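Local coordinates for tyrosine-protein phosphatase non-receptor type 18 (Homo sapiens, PDB 2OC3) that removes phosphate from phosphotyrosine residues of proteins, including autophosphorylated tyrosine kinases, through its classical protein tyrosine phosphatase catalytic domain, at residues S80-E85 / V182-E187. Residues are numbered along the deposited sequence; the frame is centred on the assembly and turned at random.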
loop_
_atom_site.group_PDB
_atom_site.type_symbol
_atom_site.label_atom_id
_atom_site.label_comp_id
_atom_site.label_asym_id
_atom_site.label_seq_id
_atom_site.Cartn_x
_atom_site.Cartn_y
_atom_site.Cartn_z
ATOM N N SER A 80 -14.561 -12.486 2.176
ATOM C CA SER A 80 -15.574 -13.495 2.093
ATOM C C SER A 80 -14.952 -14.871 1.912
ATOM O O SER A 80 -15.630 -15.883 2.081
ATOM C CB SER A 80 -16.528 -13.215 0.949
ATOM O OG SER A 80 -15.947 -13.373 -0.333
ATOM N N LEU A 81 -13.665 -14.943 1.556
ATOM C CA LEU A 81 -13.066 -16.230 1.322
ATOM C C LEU A 81 -13.044 -17.010 2.636
ATOM O O LEU A 81 -12.641 -16.513 3.706
ATOM C CB LEU A 81 -11.661 -16.046 0.705
ATOM C CG LEU A 81 -10.923 -17.318 0.270
ATOM C CD1 LEU A 81 -11.602 -17.918 -0.972
ATOM C CD2 LEU A 81 -9.444 -17.074 0.004
ATOM N N LEU A 82 -13.518 -18.248 2.565
ATOM C CA LEU A 82 -13.624 -19.127 3.723
ATOM C C LEU A 82 -14.702 -18.694 4.694
ATOM O O LEU A 82 -14.688 -19.130 5.813
ATOM C CB LEU A 82 -12.266 -19.318 4.437
ATOM C CG LEU A 82 -11.122 -19.978 3.618
ATOM C CD1 LEU A 82 -9.802 -19.976 4.377
ATOM C CD2 LEU A 82 -11.496 -21.391 3.220
ATOM N N GLN A 83 -15.644 -17.851 4.264
ATOM C CA GLN A 83 -16.728 -17.448 5.182
ATOM C C GLN A 83 -17.519 -18.663 5.644
ATOM O O GLN A 83 -17.897 -18.724 6.828
ATOM C CB GLN A 83 -17.668 -16.430 4.539
ATOM C CG GLN A 83 -18.415 -16.914 3.308
ATOM N N GLU A 84 -17.768 -19.608 4.720
ATOM C CA GLU A 84 -18.523 -20.856 5.025
ATOM C C GLU A 84 -17.840 -21.720 6.087
ATOM O O GLU A 84 -18.477 -22.547 6.737
ATOM C CB GLU A 84 -18.763 -21.698 3.752
ATOM C CG GLU A 84 -17.518 -22.448 3.251
ATOM N N GLU A 85 -16.538 -21.545 6.266
ATOM C CA GLU A 85 -15.783 -22.279 7.276
ATOM C C GLU A 85 -15.617 -21.455 8.562
ATOM O O GLU A 85 -14.880 -21.843 9.478
ATOM C CB GLU A 85 -14.428 -22.713 6.702
ATOM C CG GLU A 85 -14.542 -23.452 5.343
ATOM N N VAL A 182 1.970 -19.631 -4.520
ATOM C CA VAL A 182 0.981 -19.648 -3.425
ATOM C C VAL A 182 -0.042 -20.728 -3.812
ATOM O O VAL A 182 -0.644 -20.674 -4.896
ATOM C CB VAL A 182 0.299 -18.301 -3.271
ATOM C CG1 VAL A 182 -0.717 -18.383 -2.166
ATOM C CG2 VAL A 182 1.352 -17.211 -3.049
ATOM N N THR A 183 -0.226 -21.722 -2.940
ATOM C CA THR A 183 -1.104 -22.859 -3.186
ATOM C C THR A 183 -2.219 -22.872 -2.159
ATOM O O THR A 183 -1.949 -22.815 -0.950
ATOM C CB THR A 183 -0.338 -24.186 -3.227
ATOM O OG1 THR A 183 0.652 -24.083 -4.268
ATOM C CG2 THR A 183 -1.284 -25.358 -3.489
ATOM N N PHE A 184 -3.440 -22.967 -2.650
ATOM C CA PHE A 184 -4.659 -22.967 -1.797
ATOM C C PHE A 184 -5.697 -23.828 -2.508
ATOM O O PHE A 184 -6.002 -23.576 -3.688
ATOM C CB PHE A 184 -5.162 -21.524 -1.671
ATOM C CG PHE A 184 -6.519 -21.379 -0.998
ATOM C CD1 PHE A 184 -6.628 -21.547 0.365
ATOM C CD2 PHE A 184 -7.659 -21.120 -1.734
ATOM C CE1 PHE A 184 -7.860 -21.397 0.998
ATOM C CE2 PHE A 184 -8.901 -20.984 -1.114
ATOM C CZ PHE A 184 -8.987 -21.116 0.255
ATOM N N GLN A 185 -6.287 -24.798 -1.793
ATOM C CA GLN A 185 -7.425 -25.591 -2.333
ATOM C C GLN A 185 -7.113 -26.129 -3.734
ATOM O O GLN A 185 -7.923 -26.039 -4.654
ATOM C CB GLN A 185 -8.727 -24.788 -2.359
ATOM C CG GLN A 185 -9.244 -24.490 -0.971
ATOM C CD GLN A 185 -10.604 -23.812 -0.927
ATOM O OE1 GLN A 185 -11.063 -23.195 -1.900
ATOM N NE2 GLN A 185 -11.239 -23.887 0.240
ATOM N N LYS A 186 -5.917 -26.675 -3.849
ATOM C CA LYS A 186 -5.477 -27.450 -5.050
ATOM C C LYS A 186 -5.158 -26.616 -6.307
ATOM O O LYS A 186 -4.917 -27.183 -7.385
ATOM C CB LYS A 186 -6.418 -28.626 -5.332
ATOM C CG LYS A 186 -6.621 -29.508 -4.068
ATOM C CD LYS A 186 -7.533 -30.687 -4.317
ATOM C CE LYS A 186 -7.841 -31.391 -2.993
ATOM N NZ LYS A 186 -8.558 -32.687 -3.171
ATOM N N GLU A 187 -5.077 -25.288 -6.130
ATOM C CA GLU A 187 -4.676 -24.310 -7.148
ATOM C C GLU A 187 -3.384 -23.630 -6.724
ATOM O O GLU A 187 -3.207 -23.321 -5.536
ATOM C CB GLU A 187 -5.777 -23.253 -7.358
ATOM C CG GLU A 187 -5.444 -22.180 -8.329
ATOM C CD GLU A 187 -6.652 -21.290 -8.673
ATOM O OE1 GLU A 187 -7.765 -21.823 -8.783
ATOM O OE2 GLU A 187 -6.496 -20.070 -8.815
#
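Leu-81 and Leu-82 meet the far end of the Phe-184 ring. They sit in a type II beta turn, Ser-80 to Gln-83, in a loop of the protein tyrosine phosphatase fold. Phe-184 opens the type I' turn of the beta hairpin that joins strands 175-184 and 187-196 of the central mixed sheet. The tight part is apolar. Leu-82 CD2 lies at the ring edge, in its plane, 3.9 Å from Phe-184 CZ. Leu-81 CD2 is placed obliquely to the ring, 4.1 Å from Phe-184 CZ. With CG of Phe-184 anti to the backbone N (chi1 171°), the ring continues toward the two leucines. Phe-161 stacks on this ring, and Trp-124 of helix 116-125 meets it at about 60°. The same helix also anchors Leu-81, whose N and O are hydrogen-bonded by Glu-125 and Arg-121. The contact lies away from the active site. The loose side is Gln-185, which is exposed. Its extended chain runs antiparallel alongside Leu-82. Gln-185 NE2 makes a van der Waals contact with Leu-82 CD2 at 3.9 Å. Nearer the backbone, Gln-185 CG sits over one face of the Phe-184 ring, 3.5 Å from its plane and nearer the margin than the centre.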